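Local coordinates for type III secretion system effector protein ExoU (PDB 4QMK) that probably acts as a patatin-like phospholipase toxin delivered by type III secretion, with a membrane localization domain that binds phosphatidylinositol 4,5-bisphosphate, at residues Leu257-Asn261 / Ala262-Pro266; Leu497-Pro501 / Lys502-Ala506; Thr123-Ser126 / Asn127-Leu131; Asn207-Pro210 / Glu211-Ala214. All coordinates share one frame; numbering follows the deposited sequence. Where two conformers were deposited one is given.

Contact 1. Residues Leu257-Asn261 / Ala262-Pro266; sequences LVVFN and ANLTP
N261 folds back over L264 and T265, and its two oxygens, one in the side chain and one in the backbone, organise the turn that follows strand 254-260. The polar contacts come first. OD1 of N261 takes the amide of L264 at 2.9 Å, almost straight at both ends (N-H...O 168°), and the N of N263 at 3.0 Å; the weak, bent N263 bond closes an Asx turn, and the L264 bond reaches one residue further. With chi1 at 63°, the amide of N261 is tucked between its own N and carbonyl carbon, which swings OD1 over these two N-H groups. Meanwhile the N261 carbonyl oxygen receives T265 N at 3.0 Å and T265 OG1 at 3.2 Å, the hydroxyl arriving about 24° off the carbonyl plane.

Van der Waals contacts flank this polar core. CG1 of V259 meets CD1 of L264 at 3.8 Å, and L264 CD1 also lies 3.5 Å from V259 O. T265 backs onto F260: its OG1 sits in the plane of the ring, at the edge, 3.9 Å from CD1.

Outside the turn, N244 OD1 takes the N261 ND2 hydrogen bond, while S167 OG bonds V259 O. With OD1 gripping the turn and ND2 pinned to N244, the N261 amide is fixed in rotation, and one residue ties the exit of the edge strand to the strand beside it, 242-251.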
loop_
_atom_site.group_PDB
_atom_site.type_symbol
_atom_site.label_atom_id
_atom_site.label_comp_id
_atom_site.label_asym_id
_atom_site.label_seq_id
_atom_site.Cartn_x
_atom_site.Cartn_y
_atom_site.Cartn_z
ATOM N N LEU A 257 -19.487 -9.832 -0.942
ATOM C CA LEU A 257 -18.522 -10.617 -0.230
ATOM C C LEU A 257 -17.340 -9.731 0.095
ATOM O O LEU A 257 -16.708 -9.164 -0.801
ATOM C CB LEU A 257 -17.914 -11.728 -1.052
ATOM C CG LEU A 257 -18.373 -13.165 -1.163
ATOM C CD1 LEU A 257 -18.875 -13.623 0.192
ATOM C CD2 LEU A 257 -19.384 -13.424 -2.242
ATOM N N VAL A 258 -17.030 -9.625 1.370
ATOM C CA VAL A 258 -15.863 -8.902 1.797
ATOM C C VAL A 258 -14.790 -9.949 2.098
ATOM O O VAL A 258 -15.087 -10.977 2.695
ATOM C CB VAL A 258 -16.189 -8.098 3.028
ATOM C CG1 VAL A 258 -14.997 -7.319 3.511
ATOM C CG2 VAL A 258 -17.335 -7.180 2.727
ATOM N N VAL A 259 -13.560 -9.722 1.667
ATOM C CA VAL A 259 -12.475 -10.716 1.885
ATOM C C VAL A 259 -11.142 -10.067 2.258
ATOM O O VAL A 259 -10.599 -9.241 1.519
ATOM C CB VAL A 259 -12.255 -11.558 0.602
ATOM C CG1 VAL A 259 -11.132 -12.571 0.784
ATOM C CG2 VAL A 259 -13.555 -12.231 0.183
ATOM N N PHE A 260 -10.648 -10.414 3.419
ATOM C CA PHE A 260 -9.360 -9.951 3.862
ATOM C C PHE A 260 -8.431 -11.154 3.858
ATOM O O PHE A 260 -8.806 -12.204 4.334
ATOM C CB PHE A 260 -9.461 -9.445 5.279
ATOM C CG PHE A 260 -10.394 -8.278 5.468
ATOM C CD1 PHE A 260 -9.990 -6.998 5.142
ATOM C CD2 PHE A 260 -11.594 -8.455 6.027
ATOM C CE1 PHE A 260 -10.840 -5.924 5.285
ATOM C CE2 PHE A 260 -12.463 -7.393 6.200
ATOM C CZ PHE A 260 -12.084 -6.126 5.819
ATOM N N ASN A 261 -7.234 -10.999 3.340
ATOM C CA ASN A 261 -6.203 -12.039 3.341
ATOM C C ASN A 261 -4.854 -11.478 2.819
ATOM O O ASN A 261 -4.753 -10.286 2.485
ATOM C CB ASN A 261 -6.644 -13.230 2.505
ATOM C CG ASN A 261 -6.854 -12.887 1.009
ATOM O OD1 ASN A 261 -6.292 -11.917 0.458
ATOM N ND2 ASN A 261 -7.681 -13.678 0.367
ATOM N N ALA A 262 -3.833 -12.315 2.711
ATOM C CA ALA A 262 -2.502 -11.805 2.345
ATOM C C ALA A 262 -2.425 -11.267 0.926
ATOM O O ALA A 262 -1.603 -10.394 0.629
ATOM C CB ALA A 262 -1.444 -12.852 2.558
ATOM N N ASN A 263 -3.283 -11.765 0.054
ATOM C CA ASN A 263 -3.263 -11.324 -1.327
ATOM C C ASN A 263 -3.964 -9.970 -1.583
ATOM O O ASN A 263 -3.422 -9.119 -2.295
ATOM C CB ASN A 263 -3.779 -12.449 -2.225
ATOM C CG ASN A 263 -2.784 -13.617 -2.323
ATOM O OD1 ASN A 263 -1.727 -13.625 -1.659
ATOM N ND2 ASN A 263 -3.121 -14.610 -3.141
ATOM N N LEU A 264 -5.120 -9.730 -0.968
ATOM C CA LEU A 264 -5.844 -8.461 -1.177
ATOM C C LEU A 264 -5.490 -7.345 -0.208
ATOM O O LEU A 264 -5.584 -6.154 -0.560
ATOM C CB LEU A 264 -7.346 -8.708 -1.042
ATOM C CG LEU A 264 -8.092 -9.500 -2.110
ATOM C CD1 LEU A 264 -9.278 -10.243 -1.514
ATOM C CD2 LEU A 264 -8.539 -8.559 -3.219
ATOM N N THR A 265 -5.152 -7.721 1.034
ATOM C CA THR A 265 -4.964 -6.757 2.143
ATOM C C THR A 265 -3.794 -7.207 3.026
ATOM O O THR A 265 -3.929 -7.320 4.240
ATOM C CB THR A 265 -6.235 -6.680 3.006
ATOM O OG1 THR A 265 -6.444 -7.926 3.720
ATOM C CG2 THR A 265 -7.415 -6.442 2.140
ATOM N N PRO A 266 -2.619 -7.399 2.404
ATOM C CA PRO A 266 -1.460 -7.899 3.083
ATOM C C PRO A 266 -1.087 -7.138 4.338
ATOM O O PRO A 266 -0.763 -7.764 5.359
ATOM C CB PRO A 266 -0.355 -7.766 2.045
ATOM C CG PRO A 266 -0.811 -6.720 1.092
ATOM C CD PRO A 266 -2.294 -6.915 1.043
#

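Contact 2. Residues Leu497-Pro501 / Lys502-Ala506; sequences LVITP and KLASA
This is the N-terminus of helix 501-513, with T500 as N-cap and I499 just before it. OG1 of T500 accepts the amide of L503 at 3.3 Å, a weak capping bond. A chi1 of 63° holds that hydroxyl between the backbone N and carbonyl carbon, facing the first helical turn, where it also touches L503 CB at 3.4 Å. The T500 carbonyl opens the regular pattern: its oxygen receives A504 N at 3.0 Å along a virtually straight line (178°), plus a weak second bond from L503 N. One step on, P501 O takes S505 N at 3.0 Å.

Side chains close round the cap. I499 CG2 reaches A504 CB at 4.0 Å, joining the residue before the cap to the fourth helical residue, the positions of a hydrophobic staple. CD2 of L503 rests 3.7 Å from V498 O, as an inverse gamma turn centred on I499 brings the chain round. L503 packs further on A486 and I487 of helix 464-491 and on L538 of helix 533-544.

P501, with no N-H to satisfy, sits at the first helical position, and the L503 amide shares itself between two oxygens of T500; the T500 carbonyl, with its straight bond from A504 N, probably holds the helix start more firmly than the weak hydroxyl bond.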
loop_
_atom_site.group_PDB
_atom_site.type_symbol
_atom_site.label_atom_id
_atom_site.label_comp_id
_atom_site.label_asym_id
_atom_site.label_seq_id
_atom_site.Cartn_x
_atom_site.Cartn_y
_atom_site.Cartn_z
ATOM N N LEU A 497 15.208 -9.965 -16.796
ATOM C CA LEU A 497 15.646 -11.229 -17.345
ATOM C C LEU A 497 15.725 -11.271 -18.852
ATOM O O LEU A 497 14.886 -10.688 -19.562
ATOM C CB LEU A 497 14.708 -12.329 -16.890
ATOM C CG LEU A 497 15.075 -13.760 -17.235
ATOM C CD1 LEU A 497 16.412 -14.170 -16.660
ATOM C CD2 LEU A 497 13.999 -14.668 -16.696
ATOM N N VAL A 498 16.753 -11.978 -19.329
ATOM C CA VAL A 498 16.968 -12.217 -20.748
ATOM C C VAL A 498 17.361 -13.670 -20.942
ATOM O O VAL A 498 17.750 -14.368 -20.001
ATOM C CB VAL A 498 18.064 -11.309 -21.337
ATOM C CG1 VAL A 498 17.638 -9.840 -21.244
ATOM C CG2 VAL A 498 19.402 -11.543 -20.637
ATOM N N ILE A 499 17.243 -14.133 -22.170
ATOM C CA ILE A 499 17.582 -15.500 -22.469
ATOM C C ILE A 499 19.066 -15.568 -22.738
ATOM O O ILE A 499 19.520 -15.385 -23.865
ATOM C CB ILE A 499 16.728 -16.048 -23.628
ATOM C CG1 ILE A 499 15.242 -16.038 -23.197
ATOM C CG2 ILE A 499 17.162 -17.459 -23.987
ATOM C CD1 ILE A 499 14.253 -16.037 -24.343
ATOM N N THR A 500 19.811 -15.783 -21.661
ATOM C CA THR A 500 21.257 -15.944 -21.729
ATOM C C THR A 500 21.576 -17.266 -22.434
ATOM O O THR A 500 20.674 -18.080 -22.653
ATOM C CB THR A 500 21.847 -16.004 -20.308
ATOM O OG1 THR A 500 21.330 -17.148 -19.630
ATOM C CG2 THR A 500 21.483 -14.764 -19.516
ATOM N N PRO A 501 22.852 -17.500 -22.788
ATOM C CA PRO A 501 23.173 -18.790 -23.421
ATOM C C PRO A 501 22.862 -20.020 -22.540
ATOM O O PRO A 501 22.374 -21.042 -23.037
ATOM C CB PRO A 501 24.675 -18.697 -23.704
ATOM C CG PRO A 501 25.144 -17.398 -23.135
ATOM C CD PRO A 501 23.945 -16.536 -22.934
ATOM N N LYS A 502 23.170 -19.930 -21.255
ATOM C CA LYS A 502 22.960 -21.045 -20.339
ATOM C C LYS A 502 21.454 -21.335 -20.157
ATOM O O LYS A 502 21.047 -22.473 -19.912
ATOM C CB LYS A 502 23.655 -20.736 -19.010
ATOM C CG LYS A 502 23.671 -21.893 -18.008
ATOM C CD LYS A 502 24.530 -21.597 -16.777
ATOM C CE LYS A 502 26.016 -21.790 -17.049
ATOM N NZ LYS A 502 26.821 -21.224 -15.934
ATOM N N LEU A 503 20.631 -20.310 -20.319
ATOM C CA LEU A 503 19.181 -20.461 -20.202
ATOM C C LEU A 503 18.574 -21.090 -21.470
ATOM O O LEU A 503 17.721 -21.965 -21.384
ATOM C CB LEU A 503 18.535 -19.101 -19.930
ATOM C CG LEU A 503 17.134 -19.164 -19.381
ATOM C CD1 LEU A 503 17.263 -19.616 -17.934
ATOM C CD2 LEU A 503 16.436 -17.823 -19.447
ATOM N N ALA A 504 18.984 -20.607 -22.634
ATOM C CA ALA A 504 18.625 -21.242 -23.891
ATOM C C ALA A 504 18.996 -22.703 -23.803
ATOM O O ALA A 504 18.266 -23.552 -24.297
ATOM C CB ALA A 504 19.370 -20.617 -25.061
ATOM N N SER A 505 20.127 -23.004 -23.192
ATOM C CA SER A 505 20.567 -24.392 -23.139
ATOM C C SER A 505 19.631 -25.216 -22.288
ATOM O O SER A 505 19.186 -26.298 -22.720
ATOM C CB SER A 505 22.048 -24.527 -22.709
ATOM O OG SER A 505 22.344 -25.877 -22.375
ATOM N N ALA A 506 19.314 -24.728 -21.094
ATOM C CA ALA A 506 18.314 -25.414 -20.238
ATOM C C ALA A 506 16.939 -25.570 -20.895
ATOM O O ALA A 506 16.288 -26.570 -20.675
ATOM C CB ALA A 506 18.169 -24.721 -18.918
#

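Contact 3. Residues Thr123-Ser126 / Asn127-Leu131; sequences TQLS and NNLDL
N128 turns back on Q124 just where helix 119-127 runs out, and its side chain can be followed atom by atom. CB lies over the helix end, 3.8 Å from Q124 O. The next atom, CG, comes closer to that same carbonyl oxygen, at 3.3 Å, so the carboxamide lays its face over the Q124 carbonyl oxygen. With chi1 at -58°, CG stands anti to the N128 carbonyl carbon, which points the amide back up the helix. At the tip, OD1 lies 3.5 Å from Q124 O, while ND2 donates to OE1 of Q124 at 3.0 Å. This bond is bent: the N-H...O angle is 144°, and the oxygen lies somewhat out of the N128 amide plane. The two carboxamides are turned 73° against each other, and the Q124 chain reaches the spot by bending at chi2.

Underneath, the backbone is unwinding. N127 N still bonds T123 O at 3.1 Å, but N128 N has just weak bonds to Q124 O and L125 O, and N128 is the first residue to leave helical angles. L129 then drops onto L125, its CG 4.0 Å from L125 CD2 and 3.5 Å from L125 O.

N127 sends its OD1 to Q415 NE2 on helix 408-431, from which K411 also bonds its carbonyl oxygen. L125 and L129 lean on E191 and L187 of helix 183-201, L125 touches L112 of helix 107-114, and T123 and S126 pack on P82 of helix 81-90, leaving the N128-Q124 pair on the outer surface.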
loop_
_atom_site.group_PDB
_atom_site.type_symbol
_atom_site.label_atom_id
_atom_site.label_comp_id
_atom_site.label_asym_id
_atom_site.label_seq_id
_atom_site.Cartn_x
_atom_site.Cartn_y
_atom_site.Cartn_z
ATOM N N THR A 123 -9.390 -22.926 24.550
ATOM C CA THR A 123 -10.570 -23.289 25.344
ATOM C C THR A 123 -10.758 -22.328 26.516
ATOM O O THR A 123 -11.855 -21.841 26.784
ATOM C CB THR A 123 -10.443 -24.711 25.925
ATOM O OG1 THR A 123 -9.970 -25.606 24.893
ATOM C CG2 THR A 123 -11.764 -25.172 26.468
ATOM N N GLN A 124 -9.655 -22.053 27.197
ATOM C CA GLN A 124 -9.628 -21.153 28.354
ATOM C C GLN A 124 -10.134 -19.766 27.956
ATOM O O GLN A 124 -11.024 -19.202 28.598
ATOM C CB GLN A 124 -8.170 -21.073 28.850
ATOM C CG GLN A 124 -7.882 -20.061 29.941
ATOM C CD GLN A 124 -8.553 -20.405 31.248
ATOM O OE1 GLN A 124 -9.087 -19.529 31.943
ATOM N NE2 GLN A 124 -8.533 -21.689 31.601
ATOM N N LEU A 125 -9.548 -19.231 26.891
ATOM C CA LEU A 125 -9.887 -17.913 26.431
ATOM C C LEU A 125 -11.335 -17.816 25.956
ATOM O O LEU A 125 -11.982 -16.805 26.176
ATOM C CB LEU A 125 -8.906 -17.514 25.327
ATOM C CG LEU A 125 -8.971 -16.118 24.681
ATOM C CD1 LEU A 125 -7.672 -15.860 23.937
ATOM C CD2 LEU A 125 -10.146 -15.989 23.730
ATOM N N SER A 126 -11.853 -18.870 25.337
ATOM C CA SER A 126 -13.219 -18.862 24.820
ATOM C C SER A 126 -14.273 -18.903 25.904
ATOM O O SER A 126 -15.386 -18.391 25.735
ATOM C CB SER A 126 -13.454 -20.041 23.867
ATOM O OG SER A 126 -12.736 -19.864 22.673
ATOM N N ASN A 127 -13.947 -19.562 27.006
ATOM C CA ASN A 127 -14.883 -19.657 28.140
ATOM C C ASN A 127 -15.022 -18.348 28.885
ATOM O O ASN A 127 -16.080 -18.083 29.444
ATOM C CB ASN A 127 -14.455 -20.761 29.084
ATOM C CG ASN A 127 -14.573 -22.127 28.456
ATOM O OD1 ASN A 127 -15.522 -22.400 27.736
ATOM N ND2 ASN A 127 -13.630 -23.001 28.756
ATOM N N ASN A 128 -13.967 -17.521 28.829
ATOM C CA ASN A 128 -13.910 -16.229 29.534
ATOM C C ASN A 128 -14.282 -15.024 28.693
ATOM O O ASN A 128 -14.170 -13.897 29.158
ATOM C CB ASN A 128 -12.484 -15.985 30.034
ATOM C CG ASN A 128 -11.982 -17.084 30.947
ATOM O OD1 ASN A 128 -12.746 -17.939 31.394
ATOM N ND2 ASN A 128 -10.689 -17.048 31.252
ATOM N N LEU A 129 -14.734 -15.241 27.472
ATOM C CA LEU A 129 -14.948 -14.115 26.578
ATOM C C LEU A 129 -16.064 -13.171 26.880
ATOM O O LEU A 129 -15.844 -11.952 26.820
ATOM C CB LEU A 129 -15.058 -14.541 25.117
ATOM C CG LEU A 129 -13.777 -14.414 24.294
ATOM C CD1 LEU A 129 -14.143 -14.570 22.820
ATOM C CD2 LEU A 129 -13.080 -13.077 24.513
ATOM N N ASP A 130 -17.259 -13.679 27.161
ATOM C CA ASP A 130 -18.386 -12.781 27.426
ATOM C C ASP A 130 -18.579 -11.922 26.160
ATOM O O ASP A 130 -18.418 -10.694 26.164
ATOM C CB ASP A 130 -18.102 -11.920 28.684
ATOM C CG ASP A 130 -19.228 -10.942 29.007
ATOM O OD1 ASP A 130 -20.341 -11.100 28.474
ATOM O OD2 ASP A 130 -18.995 -10.006 29.793
ATOM N N LEU A 131 -18.940 -12.603 25.082
ATOM C CA LEU A 131 -19.042 -11.991 23.769
ATOM C C LEU A 131 -20.308 -11.124 23.486
ATOM O O LEU A 131 -20.288 -10.311 22.552
ATOM C CB LEU A 131 -18.853 -13.088 22.707
ATOM C CG LEU A 131 -18.515 -12.671 21.278
ATOM C CD1 LEU A 131 -17.430 -13.527 20.624
ATOM C CD2 LEU A 131 -19.754 -12.645 20.412
#

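Contact 4. Residues Asn207-Pro210 / Glu211-Ala214; sequences NRPP and EVTA
P209 and P210 lead into helix 210-221 with the backbone stepping from an extended P209 (psi 142°) to a helical P210, so that the P209 carbonyl oxygen faces the amides of V212 and T213. Both bonds are weak, V212 N by its bend and T213 N by its length of 3.3 Å. P210 O is better served: A214 N reaches it at 3.0 Å, nearly in line with the carbonyl, and T213 OG1 at 3.1 Å from well off the carbonyl plane, both donors on the same face. The hydroxyl gets there because chi1 of T213 is 60°, turning OG1 toward P210 O.

The same rotation puts T213 CG2 against R208 CB, 3.7 Å away. This apolar touch joins the residue before the N-cap to the fourth residue of the helix. V212 CG2 lies 3.6 Å from P209 O, and CG1 4.4 Å from P209 CD.

Beyond the segments, R208 bonds the carbonyls of M203 and P204 through its guanidinium, and E211 forms a salt bridge to R235 and a hydrogen bond to H236 of helix 227-236.

P209, the N-cap, has no side-chain acceptor and P210 no N-H, so the P209 and P210 carbonyls accept the first helical bonds. The T213 hydroxyl spends its proton on P210 O, and the E211 carboxylate, close to the helix N-terminus, would probably be stabilised as an anion by that end and by R235.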
loop_
_atom_site.group_PDB
_atom_site.type_symbol
_atom_site.label_atom_id
_atom_site.label_comp_id
_atom_site.label_asym_id
_atom_site.label_seq_id
_atom_site.Cartn_x
_atom_site.Cartn_y
_atom_site.Cartn_z
ATOM N N ASN A 207 19.803 -19.752 13.318
ATOM C CA ASN A 207 19.762 -18.753 12.260
ATOM C C ASN A 207 18.640 -17.748 12.443
ATOM O O ASN A 207 18.891 -16.601 12.775
ATOM C CB ASN A 207 19.673 -19.423 10.883
ATOM C CG ASN A 207 20.971 -20.107 10.480
ATOM O OD1 ASN A 207 22.054 -19.740 10.942
ATOM N ND2 ASN A 207 20.868 -21.103 9.603
ATOM N N ARG A 208 17.407 -18.182 12.245
ATOM C CA ARG A 208 16.254 -17.287 12.315
ATOM C C ARG A 208 16.322 -16.269 11.197
ATOM O O ARG A 208 17.017 -15.248 11.332
ATOM C CB ARG A 208 16.167 -16.556 13.643
ATOM C CG ARG A 208 16.097 -17.491 14.808
ATOM C CD ARG A 208 15.398 -16.789 15.922
ATOM N NE ARG A 208 15.158 -17.700 17.023
ATOM C CZ ARG A 208 14.627 -17.326 18.180
ATOM N NH1 ARG A 208 14.423 -18.213 19.149
ATOM N NH2 ARG A 208 14.298 -16.058 18.360
ATOM N N PRO A 209 15.572 -16.526 10.099
ATOM C CA PRO A 209 15.602 -15.636 8.931
ATOM C C PRO A 209 15.323 -14.195 9.321
ATOM O O PRO A 209 14.523 -13.950 10.224
ATOM C CB PRO A 209 14.478 -16.167 8.038
ATOM C CG PRO A 209 14.288 -17.588 8.449
ATOM C CD PRO A 209 14.669 -17.678 9.905
ATOM N N PRO A 210 16.022 -13.248 8.690
ATOM C CA PRO A 210 15.772 -11.844 9.004
ATOM C C PRO A 210 14.286 -11.527 8.908
ATOM O O PRO A 210 13.767 -10.708 9.673
ATOM C CB PRO A 210 16.565 -11.107 7.931
ATOM C CG PRO A 210 17.697 -12.024 7.615
ATOM C CD PRO A 210 17.196 -13.425 7.812
ATOM N N GLU A 211 13.620 -12.194 7.973
ATOM C CA GLU A 211 12.191 -12.056 7.766
ATOM C C GLU A 211 11.379 -12.128 9.062
ATOM O O GLU A 211 10.544 -11.228 9.335
ATOM C CB GLU A 211 11.726 -13.176 6.829
ATOM C CG GLU A 211 11.269 -12.752 5.440
ATOM C CD GLU A 211 10.929 -13.923 4.501
ATOM O OE1 GLU A 211 11.090 -15.118 4.872
ATOM O OE2 GLU A 211 10.479 -13.634 3.364
ATOM N N VAL A 212 11.637 -13.178 9.862
ATOM C CA VAL A 212 10.852 -13.391 11.066
ATOM C C VAL A 212 11.284 -12.491 12.210
ATOM O O VAL A 212 10.427 -11.921 12.911
ATOM C CB VAL A 212 10.783 -14.869 11.540
ATOM C CG1 VAL A 212 10.689 -15.827 10.366
ATOM C CG2 VAL A 212 11.942 -15.220 12.417
ATOM N N THR A 213 12.586 -12.314 12.382
ATOM C CA THR A 213 13.059 -11.514 13.480
ATOM C C THR A 213 12.495 -10.083 13.344
ATOM O O THR A 213 12.104 -9.465 14.335
ATOM C CB THR A 213 14.601 -11.572 13.610
ATOM O OG1 THR A 213 15.193 -11.090 12.406
ATOM C CG2 THR A 213 15.076 -13.012 13.841
ATOM N N ALA A 214 12.379 -9.589 12.114
ATOM C CA ALA A 214 11.808 -8.245 11.882
ATOM C C ALA A 214 10.322 -8.177 12.252
ATOM O O ALA A 214 9.845 -7.135 12.705
ATOM C CB ALA A 214 12.019 -7.803 10.435
#

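Taken from the N terminus, the order is contact 3, contact 4, contact 1 and contact 2. Each is local, spanning a turn or a helix end, and they follow in series without nesting or crossing. Contact 3 ends helix 119-127 and leans on helix 183-201; contact 4 comes after that second helix and starts helix 210-221. Helix 227-236 then links contacts 4 and 1, since both pack side chains against it, though their nearest atoms stay about 12 Å apart. Contact 1 finishes edge strand 254-260 of the mixed sheet. Contact 2 starts helix 501-513 far along the chain, its centre about 58 Å from that of contact 3.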